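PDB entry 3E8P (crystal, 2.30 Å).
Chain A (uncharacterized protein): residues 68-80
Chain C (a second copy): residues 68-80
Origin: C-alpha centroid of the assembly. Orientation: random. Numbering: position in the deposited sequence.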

# COMPACT_ATOMS: atom_id res chain seq x y z
N LEU A 68 19.57 7.15 -8.32
CA LEU A 68 18.76 6.42 -9.28
C LEU A 68 17.34 7.00 -9.23
O LEU A 68 16.86 7.42 -8.17
N HIS A 69 16.68 7.07 -10.39
CA HIS A 69 15.31 7.60 -10.43
C HIS A 69 14.36 6.59 -9.79
O HIS A 69 14.41 5.40 -10.10
N GLY A 70 13.50 7.07 -8.90
CA GLY A 70 12.56 6.19 -8.22
C GLY A 70 11.78 5.25 -9.12
O GLY A 70 11.35 4.17 -8.69
N GLY A 71 11.58 5.66 -10.37
CA GLY A 71 10.85 4.83 -11.32
C GLY A 71 11.61 3.56 -11.65
O GLY A 71 11.02 2.52 -11.91
N VAL A 72 12.94 3.66 -11.65
CA VAL A 72 13.78 2.51 -11.94
C VAL A 72 13.68 1.54 -10.78
O VAL A 72 13.53 0.33 -10.96
N THR A 73 13.78 2.08 -9.58
CA THR A 73 13.69 1.25 -8.38
C THR A 73 12.36 0.50 -8.38
O THR A 73 12.32 -0.70 -8.12
N ALA A 74 11.28 1.20 -8.70
CA ALA A 74 9.95 0.58 -8.75
C ALA A 74 9.88 -0.46 -9.86
O ALA A 74 9.26 -1.51 -9.69
N THR A 75 10.53 -0.20 -11.00
CA THR A 75 10.53 -1.14 -12.12
C THR A 75 11.20 -2.45 -11.72
O THR A 75 10.66 -3.54 -11.96
N VAL A 76 12.38 -2.34 -11.10
CA VAL A 76 13.12 -3.53 -10.66
C VAL A 76 12.36 -4.34 -9.61
O VAL A 76 12.27 -5.56 -9.69
N LEU A 77 11.81 -3.65 -8.62
CA LEU A 77 11.08 -4.34 -7.56
C LEU A 77 9.87 -5.10 -8.10
O LEU A 77 9.58 -6.21 -7.63
N ASP A 78 9.17 -4.52 -9.07
CA ASP A 78 7.99 -5.17 -9.66
C ASP A 78 8.36 -6.43 -10.44
O ASP A 78 7.69 -7.46 -10.33
N VAL A 79 9.42 -6.33 -11.23
CA VAL A 79 9.91 -7.45 -12.02
C VAL A 79 10.41 -8.58 -11.11
O VAL A 79 10.15 -9.76 -11.37
N VAL A 80 11.13 -8.22 -10.05
CA VAL A 80 11.61 -9.22 -9.10
C VAL A 80 10.39 -9.92 -8.51
O VAL A 80 10.35 -11.14 -8.40
N LEU C 68 2.07 -1.56 -22.54
CA LEU C 68 3.01 -0.71 -21.82
C LEU C 68 3.61 -1.46 -20.62
O LEU C 68 2.89 -2.15 -19.90
N HIS C 69 4.91 -1.33 -20.41
CA HIS C 69 5.57 -2.00 -19.29
C HIS C 69 5.15 -1.33 -17.98
O HIS C 69 5.22 -0.11 -17.86
N GLY C 70 4.71 -2.13 -17.02
CA GLY C 70 4.27 -1.60 -15.73
C GLY C 70 5.25 -0.63 -15.10
O GLY C 70 4.85 0.27 -14.37
N GLY C 71 6.54 -0.82 -15.37
CA GLY C 71 7.54 0.07 -14.81
C GLY C 71 7.35 1.50 -15.27
O GLY C 71 7.64 2.45 -14.54
N VAL C 72 6.85 1.67 -16.48
CA VAL C 72 6.62 3.02 -17.00
C VAL C 72 5.47 3.63 -16.22
O VAL C 72 5.56 4.76 -15.73
N THR C 73 4.39 2.87 -16.09
CA THR C 73 3.21 3.30 -15.35
C THR C 73 3.60 3.82 -13.96
O THR C 73 3.27 4.94 -13.59
N ALA C 74 4.31 2.99 -13.20
CA ALA C 74 4.72 3.38 -11.86
C ALA C 74 5.56 4.65 -11.87
O ALA C 74 5.40 5.51 -11.01
N THR C 75 6.47 4.77 -12.84
CA THR C 75 7.32 5.95 -12.94
C THR C 75 6.48 7.22 -13.12
O THR C 75 6.66 8.20 -12.41
N VAL C 76 5.56 7.17 -14.07
CA VAL C 76 4.70 8.30 -14.37
C VAL C 76 3.82 8.71 -13.19
O VAL C 76 3.70 9.90 -12.90
N LEU C 77 3.23 7.73 -12.49
CA LEU C 77 2.38 8.02 -11.34
C LEU C 77 3.17 8.73 -10.24
O LEU C 77 2.70 9.71 -9.67
N ASP C 78 4.37 8.22 -9.95
CA ASP C 78 5.24 8.79 -8.92
C ASP C 78 5.65 10.25 -9.21
O ASP C 78 5.69 11.08 -8.30
N VAL C 79 5.96 10.55 -10.47
CA VAL C 79 6.34 11.92 -10.83
C VAL C 79 5.11 12.80 -10.67
O VAL C 79 5.18 13.89 -10.09
N VAL C 80 3.98 12.34 -11.19
CA VAL C 80 2.75 13.11 -11.06
C VAL C 80 2.50 13.41 -9.58
O VAL C 80 2.13 14.53 -9.22

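The two copies of helix 70-80 pack as a close, nearly symmetric helix pair built on glycine, alanine and threonine, held by van der Waals contact with no hydrogen bond between the stretches. Their axes approach to 8.3 Å and their N-to-C directions differ by 143°, so Gly A71, in the first turn of its helix, lies against Thr C75, one turn further on in the other, with CA atoms 4.0 Å apart; Thr A75 and Gly C71 repeat the pairing at 4.2 Å. The glycines make this closeness possible: Thr C75 OG1 sits 3.2 Å from Gly A71 CA, and Thr A75 OG1 lies 3.2 Å from Gly C71 CA, so a CB on either glycine would clash with the opposing hydroxyl. Both threonines adopt the m rotamer, which turns the hydroxyl back onto its own helix; Thr A75 OG1 donates to Gly A71 O and Thr C75 OG1 to Gly C71 O, each at 2.8 Å. To one side of these pairs, Ala A74 and Ala C74 point toward the partner helix and meet CB to CB at 4.1 Å. Asp A78 and Asp C78, both t, also point toward the other stretch but make no hydrogen bond to it.

The histidines flank this centre. Each starts sideways in a t rotamer, but its ring reaches nearer the other copy. His A69 CE1 lies 3.8 Å from Thr C75 CG2, and Val C79, also t, brings CG2 to the edge of the same ring, 4.0 Å from His A69 CE1. In the equivalent site, His C69 CE1 is 3.9 Å from Thr A75 CG2 and 4.1 Å from Val A79 CG2. Ring orientation is fixed in part by N-capping: Gly A71 N donates to His A69 ND1 at 2.9 Å and Gly C71 N to His C69 ND1 at 2.8 Å. Val A72, Val A76 and their chain C counterparts point away.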

# COMPACT_ATOMS: atom_id res chain seq x y z
CB LEU A 68 18.75 4.95 -8.86
CG LEU A 68 18.28 3.86 -9.83
CD1 LEU A 68 19.22 3.77 -11.02
CD2 LEU A 68 18.23 2.53 -9.08
CB HIS A 69 14.88 7.86 -11.87
CG HIS A 69 13.60 8.63 -11.99
ND1 HIS A 69 12.38 8.10 -11.64
CD2 HIS A 69 13.36 9.90 -12.39
CE1 HIS A 69 11.43 9.01 -11.82
NE2 HIS A 69 12.00 10.11 -12.27
CB VAL A 72 15.26 2.89 -12.10
CG1 VAL A 72 16.11 1.63 -12.23
CG2 VAL A 72 15.45 3.80 -13.31
CB THR A 73 13.81 2.12 -7.12
OG1 THR A 73 15.11 2.73 -7.09
CG2 THR A 73 13.63 1.28 -5.89
CB ALA A 74 8.89 1.65 -8.97
CB THR A 75 11.26 -0.54 -13.37
OG1 THR A 75 10.54 0.60 -13.84
CG2 THR A 75 11.34 -1.55 -14.50
CB VAL A 76 14.50 -3.15 -10.08
CG1 VAL A 76 15.23 -4.41 -9.60
CG2 VAL A 76 15.31 -2.43 -11.13
CB LEU A 77 10.64 -3.34 -6.48
CG LEU A 77 11.76 -2.73 -5.64
CD1 LEU A 77 11.22 -1.55 -4.83
CD2 LEU A 77 12.32 -3.78 -4.71
CB ASP A 78 7.23 -4.21 -10.59
CG ASP A 78 5.89 -4.77 -11.05
OD1 ASP A 78 5.38 -4.35 -12.10
OD2 ASP A 78 5.33 -5.64 -10.34
CB VAL A 79 11.06 -7.01 -12.95
CG1 VAL A 79 11.61 -8.22 -13.70
CG2 VAL A 79 10.54 -5.94 -13.92
CB VAL A 80 12.39 -8.58 -7.92
CG1 VAL A 80 12.48 -9.57 -6.76
CG2 VAL A 80 13.79 -8.19 -8.37
CB LEU C 68 2.28 0.54 -21.35
CG LEU C 68 3.06 1.70 -20.74
CD1 LEU C 68 3.99 2.33 -21.79
CD2 LEU C 68 2.06 2.72 -20.23
CB HIS C 69 7.10 -1.95 -19.43
CG HIS C 69 7.83 -2.83 -18.46
ND1 HIS C 69 8.00 -2.49 -17.13
CD2 HIS C 69 8.41 -4.04 -18.61
CE1 HIS C 69 8.65 -3.46 -16.51
NE2 HIS C 69 8.91 -4.42 -17.39
CB VAL C 72 6.27 2.98 -18.49
CG1 VAL C 72 6.06 4.39 -19.02
CG2 VAL C 72 7.38 2.28 -19.24
CB THR C 73 2.22 2.13 -15.17
OG1 THR C 73 1.75 1.72 -16.46
CG2 THR C 73 1.03 2.55 -14.30
CB ALA C 74 5.49 2.24 -11.19
CB THR C 75 8.28 5.88 -14.15
OG1 THR C 75 9.17 4.78 -14.00
CG2 THR C 75 9.08 7.17 -14.25
CB VAL C 76 3.81 8.00 -15.63
CG1 VAL C 76 2.87 9.17 -15.92
CG2 VAL C 76 4.70 7.77 -16.84
CB LEU C 77 1.77 6.72 -10.79
CG LEU C 77 0.70 6.03 -11.65
CD1 LEU C 77 0.32 4.67 -11.05
CD2 LEU C 77 -0.52 6.93 -11.76
CB ASP C 78 6.48 7.91 -8.78
CG ASP C 78 7.45 8.43 -7.74
OD1 ASP C 78 6.99 8.95 -6.70
OD2 ASP C 78 8.67 8.30 -7.96
CB VAL C 79 6.86 11.98 -12.30
CG1 VAL C 79 7.10 13.43 -12.72
CG2 VAL C 79 8.16 11.17 -12.41
CB VAL C 80 1.54 12.35 -11.61
CG1 VAL C 80 0.25 13.01 -11.16
CG2 VAL C 80 1.61 12.32 -13.12